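Local coordinates for hypothetical protein BVU_2266 (Bacteroides vulgatus, PDB 3TZG) that is of unknown function but folds as a porin-like beta barrel, at residues T11-L16 / I244-N249; N164-L169 / N196-P201; D47-G52 / F68-G73. All coordinates share one frame; numbering follows the deposited sequence.

Contact 1. Residues T11-L16 / I244-N249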
ATOM      1  N   THR A  11       6.384 -16.094   4.399  1.00 54.94           N
ATOM      2  CA  THR A  11       7.655 -16.481   3.787  1.00 55.99           C
ATOM      3  C   THR A  11       7.627 -16.418   2.251  1.00 59.98           C
ATOM      4  O   THR A  11       8.691 -16.389   1.625  1.00 60.87           O
ATOM      5  CB  THR A  11       8.014 -17.899   4.230  1.00 63.54           C
ATOM      6  OG1 THR A  11       7.004 -18.813   3.780  1.00 61.79           O
ATOM      7  CG2 THR A  11       8.182 -18.006   5.740  1.00 63.88           C
ATOM      8  N   LYS A  12       6.429 -16.413   1.645  1.00 55.51           N
ATOM      9  CA  LYS A  12       6.290 -16.412   0.188  1.00 54.81           C
ATOM     10  C   LYS A  12       4.983 -15.746  -0.184  1.00 56.78           C
ATOM     11  O   LYS A  12       3.945 -16.075   0.393  1.00 55.89           O
ATOM     12  CB  LYS A  12       6.360 -17.873  -0.342  1.00 57.63           C
ATOM     13  CG  LYS A  12       6.319 -18.048  -1.849  1.00 61.80           C
ATOM     14  CD  LYS A  12       6.885 -19.392  -2.247  1.00 74.85           C
ATOM     15  CE  LYS A  12       5.901 -20.303  -2.943  1.00 90.71           C
ATOM     16  NZ  LYS A  12       6.559 -21.551  -3.418  1.00104.52           N
ATOM     17  N   VAL A  13       5.052 -14.793  -1.124  1.00 52.84           N
ATOM     18  CA  VAL A  13       3.924 -14.037  -1.689  1.00 51.54           C
ATOM     19  C   VAL A  13       3.911 -14.336  -3.192  1.00 56.76           C
ATOM     20  O   VAL A  13       4.971 -14.486  -3.794  1.00 57.81           O
ATOM     21  CB  VAL A  13       4.007 -12.526  -1.354  1.00 54.55           C
ATOM     22  CG1 VAL A  13       2.894 -11.730  -2.024  1.00 53.39           C
ATOM     23  CG2 VAL A  13       3.966 -12.303   0.148  1.00 53.87           C
ATOM     24  N   THR A  14       2.730 -14.517  -3.772  1.00 54.59           N
ATOM     25  CA  THR A  14       2.597 -14.890  -5.183  1.00 56.97           C
ATOM     26  C   THR A  14       1.507 -14.047  -5.820  1.00 64.81           C
ATOM     27  O   THR A  14       0.320 -14.244  -5.557  1.00 62.73           O
ATOM     28  CB  THR A  14       2.299 -16.405  -5.316  1.00 63.18           C
ATOM     29  OG1 THR A  14       3.225 -17.164  -4.533  1.00 65.86           O
ATOM     30  CG2 THR A  14       2.304 -16.879  -6.745  1.00 58.26           C
ATOM     31  N   ASP A  15       1.927 -13.110  -6.657  1.00 67.36           N
ATOM     32  CA  ASP A  15       1.042 -12.213  -7.386  1.00 69.23           C
ATOM     33  C   ASP A  15       0.618 -12.857  -8.691  1.00 80.01           C
ATOM     34  O   ASP A  15       1.469 -13.323  -9.455  1.00 82.51           O
ATOM     35  CB  ASP A  15       1.731 -10.862  -7.643  1.00 71.03           C
ATOM     36  CG  ASP A  15       0.900  -9.847  -8.404  1.00 84.82           C
ATOM     37  OD1 ASP A  15      -0.356  -9.961  -8.389  1.00 83.22           O
ATOM     38  OD2 ASP A  15       1.499  -8.918  -8.991  1.00 99.52           O
ATOM     39  N   LEU A  16      -0.687 -12.864  -8.959  1.00 79.54           N
ATOM     40  CA  LEU A  16      -1.189 -13.434 -10.194  1.00 82.70           C
ATOM     41  C   LEU A  16      -1.739 -12.271 -11.059  1.00 93.96           C
ATOM     42  O   LEU A  16      -2.892 -11.844 -10.938  1.00 92.70           O
ATOM     43  CB  LEU A  16      -2.185 -14.549  -9.910  1.00 82.46           C
ATOM     44  CG  LEU A  16      -1.484 -15.783  -9.245  1.00 88.05           C
ATOM     45  CD1 LEU A  16      -2.436 -16.658  -8.482  1.00 87.13           C
ATOM     46  CD2 LEU A  16      -0.677 -16.604 -10.254  1.00 93.49           C
ATOM     47  N   ILE A 244      -3.780 -12.672  -4.641  1.00 48.49           N
ATOM     48  CA  ILE A 244      -2.494 -12.790  -3.967  1.00 49.25           C
ATOM     49  C   ILE A 244      -2.515 -14.060  -3.148  1.00 53.67           C
ATOM     50  O   ILE A 244      -3.424 -14.255  -2.347  1.00 53.86           O
ATOM     51  CB  ILE A 244      -2.159 -11.537  -3.110  1.00 51.60           C
ATOM     52  CG1 ILE A 244      -1.870 -10.317  -4.025  1.00 51.70           C
ATOM     53  CG2 ILE A 244      -0.982 -11.784  -2.156  1.00 50.95           C
ATOM     54  CD1 ILE A 244      -2.990  -9.321  -4.030  1.00 66.78           C
ATOM     55  N   ASP A 245      -1.551 -14.943  -3.386  1.00 52.18           N
ATOM     56  CA  ASP A 245      -1.423 -16.191  -2.631  1.00 53.54           C
ATOM     57  C   ASP A 245      -0.267 -16.034  -1.640  1.00 55.68           C
ATOM     58  O   ASP A 245       0.760 -15.464  -2.004  1.00 57.39           O
ATOM     59  CB  ASP A 245      -1.233 -17.392  -3.576  1.00 57.82           C
ATOM     60  CG  ASP A 245      -2.496 -17.850  -4.305  1.00 80.89           C
ATOM     61  OD1 ASP A 245      -3.559 -17.919  -3.665  1.00 82.10           O
ATOM     62  OD2 ASP A 245      -2.386 -18.274  -5.473  1.00 95.84           O
ATOM     63  N   LEU A 246      -0.455 -16.444  -0.380  1.00 49.15           N
ATOM     64  CA  LEU A 246       0.572 -16.276   0.651  1.00 49.35           C
ATOM     65  C   LEU A 246       0.906 -17.585   1.357  1.00 59.11           C
ATOM     66  O   LEU A 246       0.021 -18.424   1.610  1.00 61.18           O
ATOM     67  CB  LEU A 246       0.141 -15.243   1.711  1.00 47.98           C
ATOM     68  CG  LEU A 246      -0.186 -13.835   1.229  1.00 49.87           C
ATOM     69  CD1 LEU A 246      -1.676 -13.656   1.090  1.00 48.98           C
ATOM     70  CD2 LEU A 246       0.290 -12.835   2.208  1.00 50.45           C
ATOM     71  N   SER A 247       2.192 -17.751   1.704  1.00 56.76           N
ATOM     72  CA  SER A 247       2.688 -18.935   2.407  1.00 56.93           C
ATOM     73  C   SER A 247       3.342 -18.518   3.707  1.00 61.34           C
ATOM     74  O   SER A 247       3.967 -17.454   3.776  1.00 60.11           O
ATOM     75  CB  SER A 247       3.664 -19.712   1.532  1.00 58.60           C
ATOM     76  OG  SER A 247       4.192 -20.835   2.215  1.00 66.55           O
ATOM     77  N   TYR A 248       3.208 -19.367   4.730  1.00 59.58           N
ATOM     78  CA  TYR A 248       3.759 -19.132   6.066  1.00 59.82           C
ATOM     79  C   TYR A 248       4.745 -20.251   6.448  1.00 66.53           C
ATOM     80  O   TYR A 248       5.224 -20.279   7.583  1.00 66.73           O
ATOM     81  CB  TYR A 248       2.614 -19.027   7.086  1.00 59.47           C
ATOM     82  CG  TYR A 248       1.632 -17.912   6.793  1.00 58.13           C
ATOM     83  CD1 TYR A 248       0.597 -18.088   5.878  1.00 58.28           C
ATOM     84  CD2 TYR A 248       1.728 -16.679   7.442  1.00 57.76           C
ATOM     85  CE1 TYR A 248      -0.279 -17.051   5.571  1.00 56.34           C
ATOM     86  CE2 TYR A 248       0.836 -15.646   7.165  1.00 55.60           C
ATOM     87  CZ  TYR A 248      -0.164 -15.840   6.231  1.00 56.48           C
ATOM     88  OH  TYR A 248      -1.060 -14.845   5.986  1.00 52.20           O
ATOM     89  N   ASN A 249       5.084 -21.129   5.473  1.00 66.39           N
ATOM     90  CA  ASN A 249       5.993 -22.270   5.646  1.00 70.04           C
ATOM     91  C   ASN A 249       7.457 -21.838   5.592  1.00 79.11           C
ATOM     92  O   ASN A 249       7.837 -21.158   4.636  1.00 79.00           O
ATOM     93  CB  ASN A 249       5.744 -23.353   4.569  1.00 69.37           C
ATOM     94  CG  ASN A 249       6.667 -24.556   4.660  1.00102.76           C
ATOM     95  OD1 ASN A 249       7.609 -24.710   3.880  1.00 97.57           O
ATOM     96  ND2 ASN A 249       6.455 -25.419   5.644  1.00102.38           N
TER
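Strands 12-15 and 239-247 run antiparallel here, and their facing backbone groups are largely satisfied by each other. Thr-14 and Asp-245 form a hydrogen-bonded pair. Thr-14 N donates to Asp-245 O at 2.8 Å. Asp-245 N returns a bond to Thr-14 O that is almost straight, at 175°, and lies on a lone pair of that carbonyl. Further along, Ser-247 N donates to Lys-12 O at 2.8 Å, in the plane of the carbonyl. Ser-247 O is shared. It takes Thr-11 N at 2.8 Å from above its carbonyl plane, and Lys-12 N only weakly at 3.4 Å. Two residues thus face one, which is a classic beta bulge. The pairing joins the first strand of the chain to the last one and so closes the antiparallel barrel. The side chain of Thr-11, within the bulge, adds a further bond. Its OG1 sits between the backbone N and the carbonyl carbon (chi1 62°) and donates to Asn-249 O at 2.6 Å, again from above the carbonyl plane. Asn-249 N makes a weak bond to Ser-247 OG. Val-13, Ile-244 and Leu-246 share one face. Val-13 and Ile-244 lie alongside each other, with Val-13 CG1 3.9 Å from Ile-244 CG2. The second branch, Val-13 CG2, meets Leu-246 CD2 more loosely. Tyr-174 touches Val-13 and Leu-171 touches Leu-246 on this face. Lys-12, Thr-14, Asp-245 and Ser-247 occupy the other, where Lys-12 CB touches Ser-247 CB and the lysine chain then leads away. The carboxylate of Asp-245 has weak, long ion pairs with Arg-230 and Arg-243, while the side chain of Leu-16 crosses that of Asp-245 obliquely, bringing Leu-16 CD1 near Asp-245 OD2. Tyr-248 turns from strand 12-15 and places its OH on Pro-228 O.

Contact 2. Residues N164-L169 / N196-P201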
ATOM      1  N   ASN A 164     -10.810 -11.383  10.642  1.00 56.80           N
ATOM      2  CA  ASN A 164      -9.616 -11.071  11.417  1.00 57.16           C
ATOM      3  C   ASN A 164      -8.550 -12.084  11.117  1.00 59.92           C
ATOM      4  O   ASN A 164      -8.842 -13.251  10.838  1.00 60.31           O
ATOM      5  CB  ASN A 164      -9.918 -11.022  12.923  1.00 60.48           C
ATOM      6  CG  ASN A 164     -10.882  -9.916  13.275  1.00 86.20           C
ATOM      7  OD1 ASN A 164     -10.526  -8.724  13.325  1.00 72.59           O
ATOM      8  ND2 ASN A 164     -12.145 -10.286  13.472  1.00 80.66           N
ATOM      9  N   TYR A 165      -7.316 -11.622  11.146  1.00 55.02           N
ATOM     10  CA  TYR A 165      -6.177 -12.458  10.870  1.00 55.31           C
ATOM     11  C   TYR A 165      -5.072 -12.153  11.856  1.00 63.08           C
ATOM     12  O   TYR A 165      -5.112 -11.134  12.561  1.00 61.07           O
ATOM     13  CB  TYR A 165      -5.704 -12.235   9.420  1.00 54.16           C
ATOM     14  CG  TYR A 165      -4.936 -10.941   9.202  1.00 53.24           C
ATOM     15  CD1 TYR A 165      -5.602  -9.734   9.026  1.00 52.55           C
ATOM     16  CD2 TYR A 165      -3.547 -10.930   9.158  1.00 54.80           C
ATOM     17  CE1 TYR A 165      -4.910  -8.541   8.859  1.00 50.32           C
ATOM     18  CE2 TYR A 165      -2.840  -9.739   8.990  1.00 55.29           C
ATOM     19  CZ  TYR A 165      -3.529  -8.546   8.827  1.00 59.28           C
ATOM     20  OH  TYR A 165      -2.862  -7.363   8.633  1.00 62.78           O
ATOM     21  N   GLN A 166      -4.059 -13.017  11.853  1.00 64.39           N
ATOM     22  CA  GLN A 166      -2.849 -12.849  12.636  1.00 66.79           C
ATOM     23  C   GLN A 166      -1.679 -13.183  11.729  1.00 72.44           C
ATOM     24  O   GLN A 166      -1.604 -14.301  11.225  1.00 75.05           O
ATOM     25  CB  GLN A 166      -2.877 -13.710  13.893  1.00 71.10           C
ATOM     26  CG  GLN A 166      -2.103 -13.119  15.082  1.00101.73           C
ATOM     27  CD  GLN A 166      -2.873 -12.054  15.838  1.00130.01           C
ATOM     28  OE1 GLN A 166      -2.475 -10.883  15.882  1.00129.43           O
ATOM     29  NE2 GLN A 166      -3.982 -12.437  16.472  1.00120.99           N
ATOM     30  N   ALA A 167      -0.855 -12.170  11.403  1.00 65.64           N
ATOM     31  CA  ALA A 167       0.331 -12.292  10.561  1.00 62.28           C
ATOM     32  C   ALA A 167       1.332 -11.220  10.951  1.00 60.09           C
ATOM     33  O   ALA A 167       0.967 -10.252  11.628  1.00 59.66           O
ATOM     34  CB  ALA A 167      -0.046 -12.188   9.094  1.00 61.57           C
ATOM     35  N   ASN A 168       2.595 -11.398  10.555  1.00 53.54           N
ATOM     36  CA  ASN A 168       3.676 -10.449  10.849  1.00 52.20           C
ATOM     37  C   ASN A 168       3.525  -9.161   9.996  1.00 54.86           C
ATOM     38  O   ASN A 168       3.878  -8.083  10.462  1.00 54.76           O
ATOM     39  CB  ASN A 168       5.032 -11.102  10.604  1.00 48.09           C
ATOM     40  CG  ASN A 168       5.360 -11.363   9.154  1.00 62.77           C
ATOM     41  OD1 ASN A 168       4.658 -12.073   8.439  1.00 60.66           O
ATOM     42  ND2 ASN A 168       6.431 -10.768   8.681  1.00 58.70           N
ATOM     43  N   LEU A 169       2.991  -9.281   8.763  1.00 49.44           N
ATOM     44  CA  LEU A 169       2.784  -8.163   7.850  1.00 46.75           C
ATOM     45  C   LEU A 169       1.396  -7.596   7.998  1.00 51.10           C
ATOM     46  O   LEU A 169       0.497  -8.280   8.493  1.00 50.69           O
ATOM     47  CB  LEU A 169       3.000  -8.594   6.381  1.00 45.44           C
ATOM     48  CG  LEU A 169       4.312  -9.272   5.971  1.00 49.39           C
ATOM     49  CD1 LEU A 169       4.245  -9.684   4.540  1.00 47.89           C
ATOM     50  CD2 LEU A 169       5.529  -8.377   6.223  1.00 49.05           C
ATOM     51  N   ASN A 196      -4.590  -0.878  14.715  1.00 53.93           N
ATOM     52  CA  ASN A 196      -5.218  -2.166  14.359  1.00 52.19           C
ATOM     53  C   ASN A 196      -4.625  -2.738  13.077  1.00 53.89           C
ATOM     54  O   ASN A 196      -4.952  -2.319  11.983  1.00 50.90           O
ATOM     55  CB  ASN A 196      -6.734  -1.994  14.210  1.00 48.24           C
ATOM     56  CG  ASN A 196      -7.552  -3.245  14.000  1.00 67.50           C
ATOM     57  OD1 ASN A 196      -7.176  -4.185  13.297  1.00 59.82           O
ATOM     58  ND2 ASN A 196      -8.749  -3.237  14.533  1.00 64.21           N
ATOM     59  N   ARG A 197      -3.813  -3.765  13.238  1.00 54.30           N
ATOM     60  CA  ARG A 197      -3.113  -4.487  12.178  1.00 54.44           C
ATOM     61  C   ARG A 197      -3.707  -5.949  12.067  1.00 59.55           C
ATOM     62  O   ARG A 197      -3.040  -6.880  11.606  1.00 62.72           O
ATOM     63  CB  ARG A 197      -1.614  -4.462  12.576  1.00 59.36           C
ATOM     64  CG  ARG A 197      -0.614  -4.758  11.474  1.00 76.26           C
ATOM     65  CD  ARG A 197       0.844  -4.570  11.915  1.00 83.55           C
ATOM     66  NE  ARG A 197       1.240  -5.373  13.080  1.00 77.95           N
ATOM     67  CZ  ARG A 197       1.489  -6.683  13.053  1.00 90.83           C
ATOM     68  NH1 ARG A 197       1.316  -7.380  11.929  1.00 90.07           N
ATOM     69  NH2 ARG A 197       1.872  -7.317  14.158  1.00 56.53           N
ATOM     70  N   THR A 198      -5.005  -6.092  12.401  1.00 52.76           N
ATOM     71  CA  THR A 198      -5.746  -7.333  12.536  1.00 52.02           C
ATOM     72  C   THR A 198      -6.977  -7.459  11.614  1.00 53.68           C
ATOM     73  O   THR A 198      -7.307  -8.575  11.226  1.00 53.42           O
ATOM     74  CB  THR A 198      -6.186  -7.359  14.013  1.00 59.89           C
ATOM     75  OG1 THR A 198      -5.174  -8.057  14.711  1.00 67.08           O
ATOM     76  CG2 THR A 198      -7.539  -8.009  14.274  1.00 52.41           C
ATOM     77  N   ALA A 199      -7.710  -6.375  11.359  1.00 49.17           N
ATOM     78  CA  ALA A 199      -8.958  -6.440  10.581  1.00 47.57           C
ATOM     79  C   ALA A 199      -8.720  -6.447   9.073  1.00 48.20           C
ATOM     80  O   ALA A 199      -7.765  -5.828   8.618  1.00 48.28           O
ATOM     81  CB  ALA A 199      -9.837  -5.249  10.934  1.00 48.48           C
ATOM     82  N   LEU A 200      -9.622  -7.099   8.303  1.00 41.74           N
ATOM     83  CA  LEU A 200      -9.614  -7.120   6.833  1.00 39.40           C
ATOM     84  C   LEU A 200     -10.986  -6.705   6.292  1.00 44.56           C
ATOM     85  O   LEU A 200     -11.990  -7.247   6.769  1.00 48.04           O
ATOM     86  CB  LEU A 200      -9.218  -8.483   6.261  1.00 39.05           C
ATOM     87  CG  LEU A 200      -7.749  -8.881   6.386  1.00 41.27           C
ATOM     88  CD1 LEU A 200      -7.532 -10.357   6.010  1.00 39.16           C
ATOM     89  CD2 LEU A 200      -6.864  -7.927   5.617  1.00 38.48           C
ATOM     90  N   PRO A 201     -11.079  -5.753   5.323  1.00 36.73           N
ATOM     91  CA  PRO A 201     -12.400  -5.369   4.824  1.00 36.12           C
ATOM     92  C   PRO A 201     -13.025  -6.463   3.959  1.00 42.68           C
ATOM     93  O   PRO A 201     -12.331  -7.085   3.151  1.00 43.46           O
ATOM     94  CB  PRO A 201     -12.107  -4.103   4.011  1.00 36.35           C
ATOM     95  CG  PRO A 201     -10.719  -4.303   3.509  1.00 38.93           C
ATOM     96  CD  PRO A 201     -10.006  -5.011   4.619  1.00 35.44           C
TER
HETATM   97  O   HOH W   1     -10.448  -5.625  14.660  1.00 51.64           O
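An Asx turn leads the chain back into barrel strand 199-208, and the loop that follows strand 163-164 lies across it. OD1 of Asn-196 accepts from Thr-198 N and from Ala-199 N, both at 3.0 Å and both in the plane of the amide carbonyl. These two bonds fix the bend of the chain. A water accepts from Asn-196 ND2 and gives a weak bond to Asn-164 OD1, so it bridges the segments. OD1 of Asn-164 also lies 3.2 Å from Thr-198 CG2, where the two side chains cross obliquely. Asn-164 and Ala-199 form an antiparallel non-hydrogen-bonded pair. Beside it, Tyr-165 N donates to Thr-198 O at 3.0 Å. The side chain of Tyr-165 carries much of the contact. Its CG takes the crowded position between the backbone N and the carbonyl carbon (chi1 76°). This lays the ring along the turn, with Ala-199 O near its plane at the edge. The side chain of Leu-200 crosses that of Tyr-165 at about a right angle, with Leu-200 CG 3.5 Å from Tyr-165 CD1. The Tyr-165 OH is hydrogen-bonded to Leu-171 N and lies 3.0 Å from Arg-197 O. Arg-197 leaves the turn with CG anti to the backbone N, bends at chi3 (57°), and turns the edge of its guanidinium to the carbonyls of Ala-167 and Leu-169. Arg-197 NH1 donates to Ala-167 O at 2.9 Å, on a lone pair and in the guanidinium plane. NH2 has a weak, long ion pair with Asp-7. Pro-228 of strand 227-235 packs on both Tyr-165 and Leu-200. Leu-169 rests on Leu-26 and Tyr-28 of strand 23-28. The loop thus spans from strand 199-208 to strand 23-28, and helix 181-188 lies between the two segments in the chain.

Contact 3. Residues D47-G52 / F68-G73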
ATOM      1  N   ASP A  47      18.046   6.003  11.882  1.00 76.60           N
ATOM      2  CA  ASP A  47      16.658   6.467  11.803  1.00 73.91           C
ATOM      3  C   ASP A  47      16.062   6.281  10.385  1.00 71.90           C
ATOM      4  O   ASP A  47      14.961   6.770  10.128  1.00 69.20           O
ATOM      5  CB  ASP A  47      16.580   7.947  12.213  1.00 76.67           C
ATOM      6  CG  ASP A  47      16.672   8.161  13.713  1.00 95.43           C
ATOM      7  OD1 ASP A  47      15.747   7.706  14.441  1.00 96.90           O
ATOM      8  OD2 ASP A  47      17.634   8.831  14.161  1.00104.82           O
ATOM      9  N   GLN A  48      16.760   5.545   9.490  1.00 65.79           N
ATOM     10  CA  GLN A  48      16.292   5.330   8.124  1.00 63.07           C
ATOM     11  C   GLN A  48      16.032   3.862   7.776  1.00 65.32           C
ATOM     12  O   GLN A  48      16.670   2.948   8.321  1.00 67.96           O
ATOM     13  CB  GLN A  48      17.306   5.865   7.108  1.00 65.35           C
ATOM     14  CG  GLN A  48      17.559   7.362   7.185  1.00 72.77           C
ATOM     15  CD  GLN A  48      18.463   7.837   6.087  1.00 85.87           C
ATOM     16  OE1 GLN A  48      19.100   7.055   5.381  1.00 76.52           O
ATOM     17  NE2 GLN A  48      18.551   9.143   5.937  1.00 88.65           N
ATOM     18  N   ILE A  49      15.086   3.666   6.837  1.00 55.72           N
ATOM     19  CA  ILE A  49      14.705   2.405   6.217  1.00 53.06           C
ATOM     20  C   ILE A  49      14.796   2.646   4.730  1.00 55.45           C
ATOM     21  O   ILE A  49      14.195   3.599   4.238  1.00 53.37           O
ATOM     22  CB  ILE A  49      13.313   1.871   6.668  1.00 53.94           C
ATOM     23  CG1 ILE A  49      13.210   1.765   8.209  1.00 53.98           C
ATOM     24  CG2 ILE A  49      12.997   0.515   5.983  1.00 53.92           C
ATOM     25  CD1 ILE A  49      11.861   1.442   8.722  1.00 53.32           C
ATOM     26  N   THR A  50      15.603   1.851   4.021  1.00 53.81           N
ATOM     27  CA  THR A  50      15.762   2.015   2.579  1.00 54.09           C
ATOM     28  C   THR A  50      15.337   0.753   1.923  1.00 61.53           C
ATOM     29  O   THR A  50      15.853  -0.315   2.275  1.00 65.64           O
ATOM     30  CB  THR A  50      17.201   2.417   2.187  1.00 61.14           C
ATOM     31  OG1 THR A  50      17.560   3.631   2.853  1.00 66.11           O
ATOM     32  CG2 THR A  50      17.370   2.607   0.672  1.00 55.04           C
ATOM     33  N   ILE A  51      14.397   0.868   0.974  1.00 57.41           N
ATOM     34  CA  ILE A  51      13.884  -0.259   0.200  1.00 59.28           C
ATOM     35  C   ILE A  51      14.416  -0.132  -1.252  1.00 72.77           C
ATOM     36  O   ILE A  51      14.203   0.905  -1.867  1.00 71.71           O
ATOM     37  CB  ILE A  51      12.338  -0.315   0.300  1.00 59.46           C
ATOM     38  CG1 ILE A  51      11.918  -0.711   1.751  1.00 58.49           C
ATOM     39  CG2 ILE A  51      11.774  -1.297  -0.722  1.00 59.36           C
ATOM     40  CD1 ILE A  51      10.458  -0.484   2.168  1.00 54.12           C
ATOM     41  N   GLY A  52      15.143  -1.152  -1.741  1.00 78.70           N
ATOM     42  CA  GLY A  52      15.762  -1.197  -3.074  1.00 84.02           C
ATOM     43  C   GLY A  52      14.827  -1.164  -4.287  1.00 98.23           C
ATOM     44  O   GLY A  52      13.708  -0.629  -4.209  1.00 96.87           O
ATOM     45  N   PHE A  68      12.836   6.009   3.890  1.00 55.20           N
ATOM     46  CA  PHE A  68      11.912   6.536   4.898  1.00 52.58           C
ATOM     47  C   PHE A  68      12.669   7.094   6.068  1.00 57.75           C
ATOM     48  O   PHE A  68      13.607   6.449   6.552  1.00 60.95           O
ATOM     49  CB  PHE A  68      10.945   5.460   5.407  1.00 52.22           C
ATOM     50  CG  PHE A  68       9.980   4.893   4.410  1.00 51.56           C
ATOM     51  CD1 PHE A  68       8.723   5.455   4.241  1.00 52.05           C
ATOM     52  CD2 PHE A  68      10.288   3.738   3.701  1.00 54.53           C
ATOM     53  CE1 PHE A  68       7.811   4.912   3.338  1.00 51.74           C
ATOM     54  CE2 PHE A  68       9.373   3.184   2.809  1.00 56.47           C
ATOM     55  CZ  PHE A  68       8.146   3.789   2.621  1.00 52.87           C
ATOM     56  N   GLN A  69      12.244   8.258   6.554  1.00 50.98           N
ATOM     57  CA  GLN A  69      12.829   8.876   7.735  1.00 51.40           C
ATOM     58  C   GLN A  69      11.911   8.584   8.899  1.00 52.23           C
ATOM     59  O   GLN A  69      10.726   8.949   8.864  1.00 48.82           O
ATOM     60  CB  GLN A  69      13.050  10.384   7.527  1.00 53.74           C
ATOM     61  CG  GLN A  69      14.183  10.961   8.360  1.00 69.98           C
ATOM     62  CD  GLN A  69      15.529  10.449   7.897  1.00 90.83           C
ATOM     63  OE1 GLN A  69      15.777  10.245   6.683  1.00 82.79           O
ATOM     64  NE2 GLN A  69      16.432  10.263   8.857  1.00 82.72           N
ATOM     65  N   ILE A  70      12.449   7.859   9.896  1.00 50.60           N
ATOM     66  CA  ILE A  70      11.726   7.400  11.088  1.00 50.36           C
ATOM     67  C   ILE A  70      12.019   8.350  12.240  1.00 56.59           C
ATOM     68  O   ILE A  70      13.180   8.662  12.516  1.00 58.99           O
ATOM     69  CB  ILE A  70      12.092   5.916  11.442  1.00 53.03           C
ATOM     70  CG1 ILE A  70      12.061   4.969  10.207  1.00 51.32           C
ATOM     71  CG2 ILE A  70      11.281   5.378  12.618  1.00 53.08           C
ATOM     72  CD1 ILE A  70      10.753   4.917   9.359  1.00 49.67           C
ATOM     73  N   GLY A  71      10.954   8.831  12.860  1.00 52.41           N
ATOM     74  CA  GLY A  71      11.033   9.751  13.986  1.00 54.08           C
ATOM     75  C   GLY A  71       9.963   9.408  15.000  1.00 59.29           C
ATOM     76  O   GLY A  71       8.785   9.267  14.636  1.00 56.70           O
ATOM     77  N   LYS A  72      10.384   9.216  16.275  1.00 57.66           N
ATOM     78  CA  LYS A  72       9.516   8.892  17.420  1.00 57.50           C
ATOM     79  C   LYS A  72       8.601   7.691  17.080  1.00 60.50           C
ATOM     80  O   LYS A  72       7.379   7.734  17.316  1.00 60.00           O
ATOM     81  CB  LYS A  72       8.663  10.109  17.874  1.00 59.14           C
ATOM     82  CG  LYS A  72       9.404  11.423  18.142  1.00 65.29           C
ATOM     83  CD  LYS A  72       9.841  11.605  19.580  1.00 78.52           C
ATOM     84  CE  LYS A  72       9.943  13.065  20.003  1.00 84.32           C
ATOM     85  NZ  LYS A  72      10.992  13.823  19.267  1.00 87.74           N
ATOM     86  N   GLY A  73       9.214   6.664  16.485  1.00 55.71           N
ATOM     87  CA  GLY A  73       8.560   5.405  16.143  1.00 53.69           C
ATOM     88  C   GLY A  73       7.649   5.360  14.936  1.00 55.22           C
ATOM     89  O   GLY A  73       6.940   4.364  14.764  1.00 55.80           O
TER
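Backbone hydrogen bonds form the core of this antiparallel pairing of strands 48-51 and 63-71. Ile-49 and Phe-68 make a hydrogen-bonded pair. Phe-68 N donates to Ile-49 O at 2.8 Å, nearly along the C=O axis, and Ile-49 N returns a longer bond to Phe-68 O at 3.2 Å. At the start of the pairing Ile-70 N donates to Asp-47 O at 2.7 Å, with a C=O...N angle of 173°. One face adds a polar side-chain contact. Gln-48 is extended beyond CG, while Gln-69 bends at chi2 (69°) so that its amide comes back over Gln-48. NE2 of Gln-48 gives a weak bond to Gln-69 OE1 at 3.1 Å, and the two amide planes stand 78° apart. An alanine in place of Gln-69 would lose this amide and its cover over Gln-48 CG, and would probably leave the Gln-48 end less fixed. Apolar contacts fill the other face. Ile-49 and Ile-70 cross obliquely, with Ile-49 CD1 3.7 Å from Ile-70 CD1. Ile-51 CD1 reaches the edge of the Phe-68 ring, 3.9 Å from CE2. Leu-189 and Leu-191, which follow helix 181-188, pack against this face. The hairpin is part of the antiparallel barrel wall and lies between strand 40-45, where Val-42 touches Ile-49 and Ile-51, and strand 74-85, where Ser-78 touches Phe-68.

Overall arrangement
From the N terminus, strand 12-15 opens the loop that contact 1 closes only when the last strand, 239-247, arrives. The other two contacts nest inside it. Contact 3 comes first and closes the hairpin of strands 48-51 and 63-71. Contact 2 follows in series. It closes the excursion that carries helix 181-188 and leads into strand 199-208. Contacts 1 and 2 touch, with Tyr-248 packing on Ala-167, and their centres are 16 Å apart. Contact 3 lies apart, its centre about 25 Å from that of contact 1. Contact 1 closes the barrel, contact 2 ties the long loop to strand 199-208, and contact 3 joins neighbouring strands of the wall.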